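J domain-containing protein required for chloroplast accumulation response 1 (Arabidopsis thaliana, PDB 3AG7) is required for chloroplast photorelocation movement, modulating chloroplast actin filaments, and depends on the co-chaperone activity of its auxilin-like J domain. Local coordinates at residues 57-70 with 89-101. Sequence-based numbering, arbitrary orientation.
Sequences VRKSYQRALLILHP and VFELLQEAWDHFN
The antiparallel helix pair of the J domain is joined here by Y61 and W97, whose rings lie almost parallel (5°) in an offset stack. The phenol sits over the indole's five-membered ring, centroids 3.9 Å apart. Both side chains leave the backbone with CG anti to N (chi1 180° and 174°), and these large flat groups fill the gap between the two helical segments, whose axes approach to 10.7 Å. Beyond the stack, the aliphatic part of R58 runs extended past the indole edge, CG 3.6 Å from W97 CH2, and delivers its guanidinium to N101. There R58 NH2 donates to N101 OD1 over 2.6 Å, while a water accepts from R58 NE and donates to the same OD1, so one amide oxygen is gripped twice. F100 CE2 covers a face of this guanidinium, and the F100 ring also receives V57 CG1 over its centre, 3.7 Å from the centroid, a CH-pi contact made by one gamma methyl of the beta-branched valine. Toward the other end, compact A64 and branched L68 meet L93; the L68 CD1 to L93 CD1 approach of 3.3 Å is tight. F90 sets its edge against L65 CD1 (3.4 Å) and one face under H69 CA and P70 CD. H69 and P70 begin the HPD motif after helix 54-68; an antiparallel hairpin with HPD in its connection is the J-domain hallmark.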
loop_
_atom_site.group_PDB
_atom_site.type_symbol
_atom_site.label_atom_id
_atom_site.label_comp_id
_atom_site.label_asym_id
_atom_site.label_seq_id
_atom_site.Cartn_x
_atom_site.Cartn_y
_atom_site.Cartn_z
ATOM N N VAL A 57 -13.420 -5.590 -3.283
ATOM C CA VAL A 57 -12.175 -5.627 -2.485
ATOM C C VAL A 57 -11.060 -6.201 -3.356
ATOM O O VAL A 57 -9.971 -5.637 -3.425
ATOM C CB VAL A 57 -12.331 -6.400 -1.191
ATOM C CG1 VAL A 57 -10.982 -6.477 -0.464
ATOM C CG2 VAL A 57 -13.397 -5.704 -0.299
ATOM N N ARG A 58 -11.331 -7.340 -3.982
ATOM C CA ARG A 58 -10.365 -8.010 -4.847
ATOM C C ARG A 58 -9.917 -7.148 -5.999
ATOM O O ARG A 58 -8.737 -7.179 -6.382
ATOM C CB ARG A 58 -10.893 -9.379 -5.304
ATOM C CG ARG A 58 -11.113 -10.288 -4.130
ATOM C CD ARG A 58 -11.399 -11.742 -4.502
ATOM N NE ARG A 58 -11.299 -12.581 -3.295
ATOM C CZ ARG A 58 -12.308 -12.817 -2.458
ATOM N NH1 ARG A 58 -13.528 -12.338 -2.712
ATOM N NH2 ARG A 58 -12.113 -13.554 -1.372
ATOM N N LYS A 59 -10.843 -6.375 -6.570
ATOM C CA LYS A 59 -10.450 -5.491 -7.635
ATOM C C LYS A 59 -9.496 -4.377 -7.181
ATOM O O LYS A 59 -8.468 -4.074 -7.848
ATOM C CB LYS A 59 -11.678 -4.905 -8.301
ATOM C CG LYS A 59 -11.275 -4.069 -9.486
ATOM C CD LYS A 59 -12.455 -3.871 -10.378
ATOM C CE LYS A 59 -12.252 -4.641 -11.664
ATOM N NZ LYS A 59 -12.928 -3.849 -12.703
ATOM N N SER A 60 -9.812 -3.797 -6.027
ATOM C CA SER A 60 -9.005 -2.714 -5.486
ATOM C C SER A 60 -7.638 -3.257 -5.049
ATOM O O SER A 60 -6.595 -2.623 -5.229
ATOM C CB SER A 60 -9.752 -2.053 -4.328
ATOM O OG SER A 60 -10.756 -1.170 -4.805
ATOM N N TYR A 61 -7.636 -4.473 -4.530
ATOM C CA TYR A 61 -6.371 -5.115 -4.188
ATOM C C TYR A 61 -5.505 -5.338 -5.418
ATOM O O TYR A 61 -4.321 -4.998 -5.437
ATOM C CB TYR A 61 -6.636 -6.451 -3.518
ATOM C CG TYR A 61 -5.364 -7.160 -3.147
ATOM C CD1 TYR A 61 -4.538 -6.663 -2.160
ATOM C CD2 TYR A 61 -5.001 -8.338 -3.779
ATOM C CE1 TYR A 61 -3.359 -7.312 -1.819
ATOM C CE2 TYR A 61 -3.816 -9.020 -3.413
ATOM C CZ TYR A 61 -3.004 -8.467 -2.464
ATOM O OH TYR A 61 -1.842 -9.104 -2.069
ATOM N N GLN A 62 -6.114 -5.825 -6.489
ATOM C CA GLN A 62 -5.381 -5.999 -7.758
ATOM C C GLN A 62 -4.741 -4.673 -8.205
ATOM O O GLN A 62 -3.560 -4.605 -8.582
ATOM C CB GLN A 62 -6.352 -6.516 -8.832
ATOM C CG GLN A 62 -5.701 -6.654 -10.190
ATOM C CD GLN A 62 -6.721 -6.775 -11.271
ATOM O OE1 GLN A 62 -7.714 -7.486 -11.125
ATOM N NE2 GLN A 62 -6.429 -6.157 -12.395
ATOM N N ARG A 63 -5.521 -3.601 -8.187
ATOM C CA ARG A 63 -4.994 -2.303 -8.563
ATOM C C ARG A 63 -3.799 -1.889 -7.730
ATOM O O ARG A 63 -2.844 -1.340 -8.279
ATOM C CB ARG A 63 -6.093 -1.249 -8.562
ATOM C CG ARG A 63 -7.133 -1.543 -9.626
ATOM C CD ARG A 63 -7.800 -0.242 -10.068
ATOM N NE ARG A 63 -8.848 -0.461 -11.069
ATOM C CZ ARG A 63 -10.141 -0.544 -10.770
ATOM N NH1 ARG A 63 -10.526 -0.432 -9.514
ATOM N NH2 ARG A 63 -11.049 -0.759 -11.720
ATOM N N ALA A 64 -3.860 -2.126 -6.418
ATOM C CA ALA A 64 -2.735 -1.820 -5.522
ATOM C C ALA A 64 -1.515 -2.693 -5.842
ATOM O O ALA A 64 -0.390 -2.209 -5.837
ATOM C CB ALA A 64 -3.133 -1.978 -4.020
ATOM N N LEU A 65 -1.726 -3.974 -6.101
ATOM C CA LEU A 65 -0.612 -4.864 -6.501
ATOM C C LEU A 65 0.113 -4.331 -7.715
ATOM O O LEU A 65 1.342 -4.411 -7.816
ATOM C CB LEU A 65 -1.154 -6.230 -6.911
ATOM C CG LEU A 65 -0.757 -7.497 -6.178
ATOM C CD1 LEU A 65 -0.717 -7.259 -4.674
ATOM C CD2 LEU A 65 -1.758 -8.590 -6.555
ATOM N N LEU A 66 -0.675 -3.878 -8.687
ATOM C CA LEU A 66 -0.112 -3.498 -9.972
ATOM C C LEU A 66 0.719 -2.248 -9.851
ATOM O O LEU A 66 1.539 -1.961 -10.753
ATOM C CB LEU A 66 -1.210 -3.330 -11.026
ATOM C CG LEU A 66 -1.889 -4.644 -11.408
ATOM C CD1 LEU A 66 -2.951 -4.355 -12.453
ATOM C CD2 LEU A 66 -0.899 -5.710 -11.917
ATOM N N ILE A 67 0.492 -1.487 -8.779
ATOM C CA ILE A 67 1.318 -0.328 -8.434
ATOM C C ILE A 67 2.503 -0.693 -7.540
ATOM O O ILE A 67 3.628 -0.197 -7.741
ATOM C CB ILE A 67 0.484 0.789 -7.761
ATOM C CG1 ILE A 67 -0.564 1.269 -8.755
ATOM C CG2 ILE A 67 1.391 1.939 -7.223
ATOM C CD1 ILE A 67 -1.586 2.283 -8.207
ATOM N N LEU A 68 2.244 -1.510 -6.533
ATOM C CA LEU A 68 3.197 -1.682 -5.426
ATOM C C LEU A 68 4.081 -2.941 -5.536
ATOM O O LEU A 68 5.083 -3.104 -4.808
ATOM C CB LEU A 68 2.429 -1.698 -4.097
ATOM C CG LEU A 68 1.923 -0.348 -3.622
ATOM C CD1 LEU A 68 1.043 -0.595 -2.396
ATOM C CD2 LEU A 68 3.066 0.627 -3.282
ATOM N N HIS A 69 3.717 -3.850 -6.435
ATOM C CA HIS A 69 4.467 -5.085 -6.583
ATOM C C HIS A 69 5.901 -4.737 -6.993
ATOM O O HIS A 69 6.104 -3.965 -7.930
ATOM C CB HIS A 69 3.791 -5.997 -7.634
ATOM C CG HIS A 69 4.433 -7.347 -7.749
ATOM N ND1 HIS A 69 3.810 -8.525 -7.378
ATOM C CD2 HIS A 69 5.647 -7.699 -8.227
ATOM C CE1 HIS A 69 4.631 -9.538 -7.611
ATOM N NE2 HIS A 69 5.738 -9.061 -8.145
ATOM N N PRO A 70 6.914 -5.317 -6.301
ATOM C CA PRO A 70 8.293 -4.894 -6.532
ATOM C C PRO A 70 8.684 -5.060 -7.988
ATOM O O PRO A 70 9.492 -4.285 -8.503
ATOM C CB PRO A 70 9.126 -5.836 -5.603
ATOM C CG PRO A 70 8.239 -6.919 -5.283
ATOM C CD PRO A 70 6.842 -6.466 -5.387
ATOM N N VAL A 89 4.858 -0.888 2.407
ATOM C CA VAL A 89 3.412 -0.826 2.246
ATOM C C VAL A 89 2.857 -2.157 1.719
ATOM O O VAL A 89 1.806 -2.669 2.172
ATOM C CB VAL A 89 3.017 0.347 1.333
ATOM C CG1 VAL A 89 1.531 0.317 1.055
ATOM C CG2 VAL A 89 3.430 1.685 2.005
ATOM N N PHE A 90 3.609 -2.755 0.810
ATOM C CA PHE A 90 3.211 -4.009 0.188
ATOM C C PHE A 90 3.170 -5.116 1.226
ATOM O O PHE A 90 2.282 -5.943 1.186
ATOM C CB PHE A 90 4.216 -4.363 -0.922
ATOM C CG PHE A 90 3.792 -5.513 -1.765
ATOM C CD1 PHE A 90 2.657 -5.422 -2.566
ATOM C CD2 PHE A 90 4.486 -6.695 -1.737
ATOM C CE1 PHE A 90 2.273 -6.474 -3.350
ATOM C CE2 PHE A 90 4.064 -7.785 -2.527
ATOM C CZ PHE A 90 2.972 -7.670 -3.297
ATOM N N GLU A 91 4.161 -5.157 2.117
ATOM C CA GLU A 91 4.103 -6.108 3.266
ATOM C C GLU A 91 2.796 -5.992 4.050
ATOM O O GLU A 91 2.165 -7.018 4.365
ATOM C CB GLU A 91 5.276 -5.903 4.223
ATOM C CG GLU A 91 6.602 -6.308 3.651
ATOM C CD GLU A 91 7.744 -6.092 4.654
ATOM O OE1 GLU A 91 7.538 -5.427 5.714
ATOM O OE2 GLU A 91 8.845 -6.611 4.381
ATOM N N LEU A 92 2.372 -4.755 4.344
ATOM C CA LEU A 92 1.125 -4.516 5.093
ATOM C C LEU A 92 -0.059 -4.992 4.301
ATOM O O LEU A 92 -0.925 -5.670 4.843
ATOM C CB LEU A 92 0.963 -3.043 5.451
ATOM C CG LEU A 92 1.971 -2.508 6.473
ATOM C CD1 LEU A 92 2.090 -0.996 6.366
ATOM C CD2 LEU A 92 1.604 -2.933 7.897
ATOM N N LEU A 93 -0.060 -4.687 3.004
ATOM C CA LEU A 93 -1.172 -5.070 2.125
ATOM C C LEU A 93 -1.297 -6.593 2.068
ATOM O O LEU A 93 -2.408 -7.141 2.197
ATOM C CB LEU A 93 -0.992 -4.469 0.724
ATOM C CG LEU A 93 -1.320 -2.979 0.657
ATOM C CD1 LEU A 93 -1.139 -2.470 -0.771
ATOM C CD2 LEU A 93 -2.756 -2.661 1.095
ATOM N N GLN A 94 -0.168 -7.291 1.908
ATOM C CA GLN A 94 -0.237 -8.753 1.790
ATOM C C GLN A 94 -0.792 -9.400 3.051
ATOM O O GLN A 94 -1.515 -10.394 2.977
ATOM C CB GLN A 94 1.141 -9.334 1.478
ATOM C CG GLN A 94 1.612 -9.054 0.102
ATOM C CD GLN A 94 2.298 -10.264 -0.502
ATOM O OE1 GLN A 94 3.499 -10.471 -0.314
ATOM N NE2 GLN A 94 1.522 -11.087 -1.224
ATOM N N GLU A 95 -0.373 -8.890 4.202
ATOM C CA GLU A 95 -0.776 -9.438 5.508
ATOM C C GLU A 95 -2.275 -9.211 5.618
ATOM O O GLU A 95 -3.006 -10.078 6.105
ATOM C CB GLU A 95 -0.010 -8.684 6.624
ATOM C CG GLU A 95 -0.449 -8.962 8.112
ATOM C CD GLU A 95 -0.133 -7.844 9.217
ATOM O OE1 GLU A 95 0.385 -6.673 8.991
ATOM O OE2 GLU A 95 -0.464 -8.182 10.391
ATOM N N ALA A 96 -2.741 -8.034 5.151
ATOM C CA ALA A 96 -4.168 -7.733 5.266
ATOM C C ALA A 96 -5.025 -8.523 4.290
ATOM O O ALA A 96 -6.142 -8.927 4.631
ATOM C CB ALA A 96 -4.411 -6.206 5.111
ATOM N N TRP A 97 -4.508 -8.753 3.085
ATOM C CA TRP A 97 -5.146 -9.604 2.069
ATOM C C TRP A 97 -5.357 -11.027 2.571
ATOM O O TRP A 97 -6.447 -11.625 2.444
ATOM C CB TRP A 97 -4.242 -9.615 0.833
ATOM C CG TRP A 97 -4.649 -10.562 -0.278
ATOM C CD1 TRP A 97 -3.947 -11.649 -0.723
ATOM C CD2 TRP A 97 -5.805 -10.460 -1.131
ATOM N NE1 TRP A 97 -4.602 -12.243 -1.780
ATOM C CE2 TRP A 97 -5.733 -11.528 -2.058
ATOM C CE3 TRP A 97 -6.885 -9.568 -1.209
ATOM C CZ2 TRP A 97 -6.696 -11.726 -3.056
ATOM C CZ3 TRP A 97 -7.863 -9.781 -2.186
ATOM C CH2 TRP A 97 -7.758 -10.857 -3.087
ATOM N N ASP A 98 -4.343 -11.561 3.238
ATOM C CA ASP A 98 -4.510 -12.904 3.765
ATOM C C ASP A 98 -5.584 -12.979 4.867
ATOM O O ASP A 98 -6.344 -13.929 4.914
ATOM C CB ASP A 98 -3.163 -13.445 4.249
ATOM C CG ASP A 98 -3.276 -14.869 4.713
ATOM O OD1 ASP A 98 -3.200 -15.789 3.855
ATOM O OD2 ASP A 98 -3.509 -15.049 5.916
ATOM N N HIS A 99 -5.641 -11.974 5.741
ATOM C CA HIS A 99 -6.707 -11.883 6.748
ATOM C C HIS A 99 -8.095 -11.730 6.119
ATOM O O HIS A 99 -9.034 -12.413 6.510
ATOM C CB HIS A 99 -6.414 -10.707 7.697
ATOM C CG HIS A 99 -7.417 -10.526 8.790
ATOM N ND1 HIS A 99 -7.373 -11.251 9.966
ATOM C CD2 HIS A 99 -8.442 -9.649 8.923
ATOM C CE1 HIS A 99 -8.351 -10.849 10.760
ATOM N NE2 HIS A 99 -9.012 -9.878 10.152
ATOM N N PHE A 100 -8.223 -10.847 5.137
ATOM C CA PHE A 100 -9.480 -10.668 4.404
ATOM C C PHE A 100 -10.033 -11.999 3.877
ATOM O O PHE A 100 -11.252 -12.281 3.995
ATOM C CB PHE A 100 -9.278 -9.658 3.246
ATOM C CG PHE A 100 -10.424 -9.614 2.260
ATOM C CD1 PHE A 100 -11.653 -9.078 2.629
ATOM C CD2 PHE A 100 -10.287 -10.167 0.964
ATOM C CE1 PHE A 100 -12.736 -9.075 1.702
ATOM C CE2 PHE A 100 -11.363 -10.199 0.070
ATOM C CZ PHE A 100 -12.594 -9.659 0.450
ATOM N N ASN A 101 -9.163 -12.799 3.273
ATOM C CA ASN A 101 -9.580 -14.022 2.594
ATOM C C ASN A 101 -9.920 -15.154 3.550
ATOM O O ASN A 101 -10.386 -16.200 3.128
ATOM C CB ASN A 101 -8.548 -14.471 1.563
ATOM C CG ASN A 101 -8.671 -13.720 0.256
ATOM O OD1 ASN A 101 -9.703 -13.781 -0.417
ATOM N ND2 ASN A 101 -7.645 -12.961 -0.082
HETATM O O HOH W 1 -9.083 -14.232 -3.148
#